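Side-chain contacts in alpha-fucosidase (PDB 2EAB), which probably hydrolyses alpha-1,2 linkages to release L-fucose from glycans, the chain here being the family 95 catalytic portion of a longer bifidobacterial protein: residues L534-S539 with D599-V604; N45-T50 with G60-G65. One frame throughout, in Å; residues are numbered along the deposited sequence.

Contact 1. Residues L534-S539 with D599-V604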
loop_
_atom_site.group_PDB
_atom_site.type_symbol
_atom_site.label_atom_id
_atom_site.label_comp_id
_atom_site.label_asym_id
_atom_site.label_seq_id
_atom_site.Cartn_x
_atom_site.Cartn_y
_atom_site.Cartn_z
ATOM N N LEU A 534 -9.476 -17.482 -4.161
ATOM C CA LEU A 534 -8.452 -16.824 -4.979
ATOM C C LEU A 534 -7.195 -17.668 -5.127
ATOM O O LEU A 534 -6.654 -17.808 -6.229
ATOM C CB LEU A 534 -8.089 -15.461 -4.395
ATOM C CG LEU A 534 -9.127 -14.352 -4.578
ATOM C CD1 LEU A 534 -8.866 -13.200 -3.621
ATOM C CD2 LEU A 534 -9.152 -13.858 -6.020
ATOM N N LEU A 535 -6.737 -18.222 -4.007
ATOM C CA LEU A 535 -5.512 -19.017 -3.995
ATOM C C LEU A 535 -5.666 -20.323 -4.750
ATOM O O LEU A 535 -4.730 -20.765 -5.407
ATOM C CB LEU A 535 -5.054 -19.287 -2.563
ATOM C CG LEU A 535 -4.390 -18.097 -1.868
ATOM C CD1 LEU A 535 -4.368 -18.301 -0.370
ATOM C CD2 LEU A 535 -2.979 -17.875 -2.402
ATOM N N LYS A 536 -6.844 -20.931 -4.645
ATOM C CA LYS A 536 -7.126 -22.190 -5.322
ATOM C C LYS A 536 -6.954 -22.026 -6.833
ATOM O O LYS A 536 -6.267 -22.821 -7.480
ATOM C CB LYS A 536 -8.548 -22.642 -4.998
ATOM C CG LYS A 536 -8.996 -23.915 -5.696
ATOM C CD LYS A 536 -10.452 -24.221 -5.357
ATOM C CE LYS A 536 -10.965 -25.422 -6.138
ATOM N NZ LYS A 536 -12.384 -25.749 -5.808
ATOM N N GLU A 537 -7.566 -20.988 -7.397
ATOM C CA GLU A 537 -7.522 -20.807 -8.839
ATOM C C GLU A 537 -6.145 -20.345 -9.327
ATOM O O GLU A 537 -5.702 -20.788 -10.381
ATOM C CB GLU A 537 -8.637 -19.879 -9.328
ATOM C CG GLU A 537 -8.589 -19.603 -10.821
ATOM C CD GLU A 537 -9.888 -19.068 -11.402
ATOM O OE1 GLU A 537 -10.948 -19.093 -10.731
ATOM O OE2 GLU A 537 -9.848 -18.637 -12.567
ATOM N N GLU A 538 -5.468 -19.469 -8.586
ATOM C CA GLU A 538 -4.128 -19.061 -9.012
ATOM C C GLU A 538 -3.108 -20.195 -8.869
ATOM O O GLU A 538 -2.190 -20.315 -9.681
ATOM C CB GLU A 538 -3.666 -17.783 -8.305
ATOM C CG GLU A 538 -2.412 -17.149 -8.927
ATOM C CD GLU A 538 -2.647 -16.536 -10.304
ATOM O OE1 GLU A 538 -3.823 -16.501 -10.748
ATOM O OE2 GLU A 538 -1.655 -16.096 -10.939
ATOM N N SER A 539 -3.267 -21.032 -7.844
ATOM C CA SER A 539 -2.404 -22.203 -7.692
ATOM C C SER A 539 -2.671 -23.208 -8.810
ATOM O O SER A 539 -1.732 -23.759 -9.385
ATOM C CB SER A 539 -2.569 -22.848 -6.313
ATOM O OG SER A 539 -2.160 -21.949 -5.300
ATOM N N ASP A 599 -9.259 -29.140 3.835
ATOM C CA ASP A 599 -8.920 -29.545 2.463
ATOM C C ASP A 599 -10.089 -30.230 1.735
ATOM O O ASP A 599 -9.947 -31.357 1.252
ATOM C CB ASP A 599 -7.659 -30.429 2.456
ATOM C CG ASP A 599 -7.055 -30.601 1.058
ATOM O OD1 ASP A 599 -7.373 -29.814 0.140
ATOM O OD2 ASP A 599 -6.244 -31.535 0.885
ATOM N N PRO A 600 -11.244 -29.537 1.631
ATOM C CA PRO A 600 -12.439 -30.165 1.050
ATOM C C PRO A 600 -12.273 -30.585 -0.408
ATOM O O PRO A 600 -12.988 -31.477 -0.873
ATOM C CB PRO A 600 -13.505 -29.069 1.164
ATOM C CG PRO A 600 -12.740 -27.792 1.245
ATOM C CD PRO A 600 -11.511 -28.141 2.031
ATOM N N ASP A 601 -11.342 -29.953 -1.119
ATOM C CA ASP A 601 -11.128 -30.247 -2.530
ATOM C C ASP A 601 -9.991 -31.251 -2.760
ATOM O O ASP A 601 -9.730 -31.644 -3.898
ATOM C CB ASP A 601 -10.881 -28.951 -3.315
ATOM C CG ASP A 601 -12.048 -27.980 -3.229
ATOM O OD1 ASP A 601 -13.213 -28.428 -3.306
ATOM O OD2 ASP A 601 -11.799 -26.762 -3.091
ATOM N N GLY A 602 -9.335 -31.670 -1.678
ATOM C CA GLY A 602 -8.239 -32.646 -1.748
ATOM C C GLY A 602 -7.092 -32.184 -2.634
ATOM O O GLY A 602 -6.630 -32.927 -3.503
ATOM N N LEU A 603 -6.636 -30.953 -2.406
ATOM C CA LEU A 603 -5.626 -30.323 -3.264
ATOM C C LEU A 603 -4.240 -30.204 -2.627
ATOM O O LEU A 603 -3.252 -29.960 -3.322
ATOM C CB LEU A 603 -6.118 -28.953 -3.753
ATOM C CG LEU A 603 -7.372 -28.991 -4.634
ATOM C CD1 LEU A 603 -7.823 -27.586 -5.001
ATOM C CD2 LEU A 603 -7.158 -29.827 -5.892
ATOM N N VAL A 604 -4.165 -30.389 -1.314
ATOM C CA VAL A 604 -2.889 -30.315 -0.600
ATOM C C VAL A 604 -1.943 -31.425 -1.063
ATOM O O VAL A 604 -0.768 -31.175 -1.344
ATOM C CB VAL A 604 -3.096 -30.365 0.938
ATOM C CG1 VAL A 604 -1.768 -30.509 1.677
ATOM C CG2 VAL A 604 -3.827 -29.119 1.412
#

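Contact 2. Residues N45-T50 with G60-G65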
loop_
_atom_site.group_PDB
_atom_site.type_symbol
_atom_site.label_atom_id
_atom_site.label_comp_id
_atom_site.label_asym_id
_atom_site.label_seq_id
_atom_site.Cartn_x
_atom_site.Cartn_y
_atom_site.Cartn_z
ATOM N N ASN A 45 4.819 21.017 -8.476
ATOM C CA ASN A 45 5.834 20.633 -7.509
ATOM C C ASN A 45 5.527 21.167 -6.113
ATOM O O ASN A 45 5.714 20.461 -5.115
ATOM C CB ASN A 45 7.222 21.088 -7.936
ATOM C CG ASN A 45 8.278 20.686 -6.931
ATOM O OD1 ASN A 45 8.492 19.498 -6.692
ATOM N ND2 ASN A 45 8.904 21.672 -6.298
ATOM N N ARG A 46 5.062 22.413 -6.033
ATOM C CA ARG A 46 4.679 22.975 -4.745
ATOM C C ARG A 46 3.581 22.129 -4.102
ATOM O O ARG A 46 3.637 21.837 -2.903
ATOM C CB ARG A 46 4.234 24.438 -4.872
ATOM C CG ARG A 46 4.014 25.137 -3.526
ATOM C CD ARG A 46 5.319 25.614 -2.893
ATOM N NE ARG A 46 5.956 26.686 -3.661
ATOM C CZ ARG A 46 7.164 27.185 -3.404
ATOM N NH1 ARG A 46 7.886 26.728 -2.386
ATOM N NH2 ARG A 46 7.650 28.151 -4.170
ATOM N N TRP A 47 2.594 21.729 -4.904
ATOM C CA TRP A 47 1.506 20.883 -4.413
ATOM C C TRP A 47 2.044 19.646 -3.674
ATOM O O TRP A 47 1.654 19.365 -2.530
ATOM C CB TRP A 47 0.568 20.449 -5.556
ATOM C CG TRP A 47 -0.420 19.422 -5.071
ATOM C CD1 TRP A 47 -1.605 19.661 -4.445
ATOM C CD2 TRP A 47 -0.273 17.994 -5.119
ATOM N NE1 TRP A 47 -2.217 18.473 -4.112
ATOM C CE2 TRP A 47 -1.416 17.435 -4.510
ATOM C CE3 TRP A 47 0.705 17.135 -5.635
ATOM C CZ2 TRP A 47 -1.598 16.052 -4.386
ATOM C CZ3 TRP A 47 0.527 15.760 -5.510
ATOM C CH2 TRP A 47 -0.618 15.235 -4.892
ATOM N N GLN A 48 2.935 18.906 -4.326
ATOM C CA GLN A 48 3.353 17.606 -3.789
ATOM C C GLN A 48 4.232 17.722 -2.554
ATOM O O GLN A 48 4.284 16.792 -1.749
ATOM C CB GLN A 48 4.056 16.751 -4.847
ATOM C CG GLN A 48 5.422 17.263 -5.263
ATOM C CD GLN A 48 6.188 16.278 -6.113
ATOM O OE1 GLN A 48 5.867 15.086 -6.161
ATOM N NE2 GLN A 48 7.226 16.766 -6.775
ATOM N N GLN A 49 4.919 18.854 -2.400
ATOM C CA GLN A 49 5.878 19.006 -1.303
ATOM C C GLN A 49 5.306 19.677 -0.061
ATOM O O GLN A 49 5.883 19.557 1.023
ATOM C CB GLN A 49 7.137 19.755 -1.767
ATOM C CG GLN A 49 7.863 19.070 -2.912
ATOM C CD GLN A 49 9.344 19.405 -2.997
ATOM O OE1 GLN A 49 9.993 19.713 -1.990
ATOM N NE2 GLN A 49 9.892 19.312 -4.202
ATOM N N THR A 50 4.187 20.379 -0.211
ATOM C CA THR A 50 3.764 21.321 0.831
ATOM C C THR A 50 2.317 21.227 1.322
ATOM O O THR A 50 2.015 21.745 2.396
ATOM C CB THR A 50 4.027 22.798 0.420
ATOM O OG1 THR A 50 3.119 23.167 -0.618
ATOM C CG2 THR A 50 5.455 23.011 -0.063
ATOM N N GLY A 60 -10.970 13.138 -1.549
ATOM C CA GLY A 60 -9.820 13.650 -0.837
ATOM C C GLY A 60 -9.564 15.103 -1.153
ATOM O O GLY A 60 -9.913 15.596 -2.232
ATOM N N GLY A 61 -8.946 15.783 -0.196
ATOM C CA GLY A 61 -8.461 17.134 -0.397
ATOM C C GLY A 61 -7.008 17.251 -0.001
ATOM O O GLY A 61 -6.507 16.467 0.811
ATOM N N THR A 62 -6.331 18.228 -0.591
ATOM C CA THR A 62 -4.996 18.629 -0.173
ATOM C C THR A 62 -5.008 20.144 0.005
ATOM O O THR A 62 -5.229 20.895 -0.951
ATOM C CB THR A 62 -3.887 18.164 -1.153
ATOM O OG1 THR A 62 -4.425 18.015 -2.475
ATOM C CG2 THR A 62 -3.285 16.830 -0.698
ATOM N N VAL A 63 -4.807 20.569 1.251
ATOM C CA VAL A 63 -5.028 21.949 1.674
ATOM C C VAL A 63 -3.767 22.784 1.523
ATOM O O VAL A 63 -2.698 22.402 2.003
ATOM C CB VAL A 63 -5.493 21.999 3.148
ATOM C CG1 VAL A 63 -5.746 23.437 3.600
ATOM C CG2 VAL A 63 -6.738 21.157 3.330
ATOM N N TRP A 64 -3.906 23.934 0.865
ATOM C CA TRP A 64 -2.784 24.852 0.690
ATOM C C TRP A 64 -2.666 25.855 1.850
ATOM O O TRP A 64 -1.565 26.188 2.276
ATOM C CB TRP A 64 -2.899 25.587 -0.650
ATOM C CG TRP A 64 -2.781 24.703 -1.873
ATOM C CD1 TRP A 64 -3.656 23.729 -2.279
ATOM C CD2 TRP A 64 -1.738 24.734 -2.856
ATOM N NE1 TRP A 64 -3.215 23.148 -3.443
ATOM C CE2 TRP A 64 -2.042 23.744 -3.821
ATOM C CE3 TRP A 64 -0.570 25.493 -3.011
ATOM C CZ2 TRP A 64 -1.228 23.503 -4.928
ATOM C CZ3 TRP A 64 0.242 25.250 -4.114
ATOM C CH2 TRP A 64 -0.092 24.260 -5.057
ATOM N N GLY A 65 -3.804 26.320 2.355
ATOM C CA GLY A 65 -3.820 27.286 3.453
ATOM C C GLY A 65 -3.397 28.684 3.042
ATOM O O GLY A 65 -2.800 29.418 3.836
#

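Contact 1. Residues L534-S539 with D599-V604
K536, on helix 525-546, reaches across to D601 and L603 in the loop that follows helix 577-596, and its ammonium end and its methylene chain find different partners there. The polar part is a salt bridge from NZ of K536 to OD2 of D601, 3.0 Å long. As a hydrogen bond it is weak, and it uses one carboxylate oxygen, since OD1 of D601 stays 3.8 Å from NZ of K536. All four torsions of K536 lie close to 180°, a fully extended chain that carries the charge well out from the helix axis to the loop. Both charged groups have further partners: NZ also forms a salt bridge with E477, and OD2 is hydrogen-bonded to the hydroxyl of Y532, one turn earlier on the same helix.

The apolar part is small. CD1 of L603 lies against the lysine stem, 3.9 Å from CG of K536, the two side chains crossing at about a right angle; L603 also touches W632.

Hydrogen bonds inside the loop hold these partners in place. D599 opens a type I turn ending at G602, which takes a positive phi easily. The backbone N of L603 donates to OD1 of D599 at 2.9 Å. The backbone N of V604 donates to OD2 of D599 at 3.2 Å.

With a methionine in place of K536, D601 and E477 would probably both be left without this cationic partner. The chemistry is that of a partly exposed surface tie within the catalytic domain, in which one lysine is shared by two carboxylates and its stem packs against a leucine.

Contact 2. Residues N45-T50 with G60-G65
R46 and W47, in the middle of helix 42-50, face T62 and W64, where the backbone finishes strand 59-63 and bends out of the extended form. The arrangement is a helix packed beside a beta hairpin (strands 52-55 and 59-63) at one margin of an antiparallel sheet in the N-terminal beta-sandwich domain.

The polar link is made by the indole of W47. Its NE1 donates to OG1 of T62 over 2.8 Å in a nearly straight bond (164°), with the oxygen at the ring edge and in the ring plane. With CG anti to the backbone N (chi1 172°), W47 sets the NE1 edge of its ring beside T62, and a threonine suits the receiving place because it offers a hydroxyl while its methyl lies beside the same ring edge, near NE1 and CZ2.

W64 fills the angle between helix and strand. Its CZ2 lies 3.6 Å from CB of W47, and its CH2 is 3.7 Å from the backbone N of W47, so the benzene end rests on the helix itself. The two five-membered rings meet obliquely, their planes 46° apart. CZ3 of W64 touches CG of R46 at 3.8 Å; the arginine thus lends only its stem, and its bent chain leads the guanidinium away. NE1 of W64 is hydrogen-bonded to T73 on strand 69-76, which lets a wide apolar ring be buried with its one polar atom satisfied. That same NE1 of W64 lies in the ring plane of W47, at its edge, 4.0 Å from CD1 of W47.

In the fold
From the N terminus, contact 2 comes first and closes a short loop: nine residues, including strand 52-55, separate its segments, so it ties helix 42-50 to the hairpin that follows it. Contact 1 comes far later and spans 59 residues, among them helix 577-596, before the chain returns to helix 525-546. The two are in series, neither nested nor crossing. They lie on opposite sides of the chain's centre, 46 Å apart between centres, one buried in the N-terminal domain, the other at the surface of the catalytic domain. Between these domains, a calcium site draws ligands from G57 and E77 and from S386 and L393.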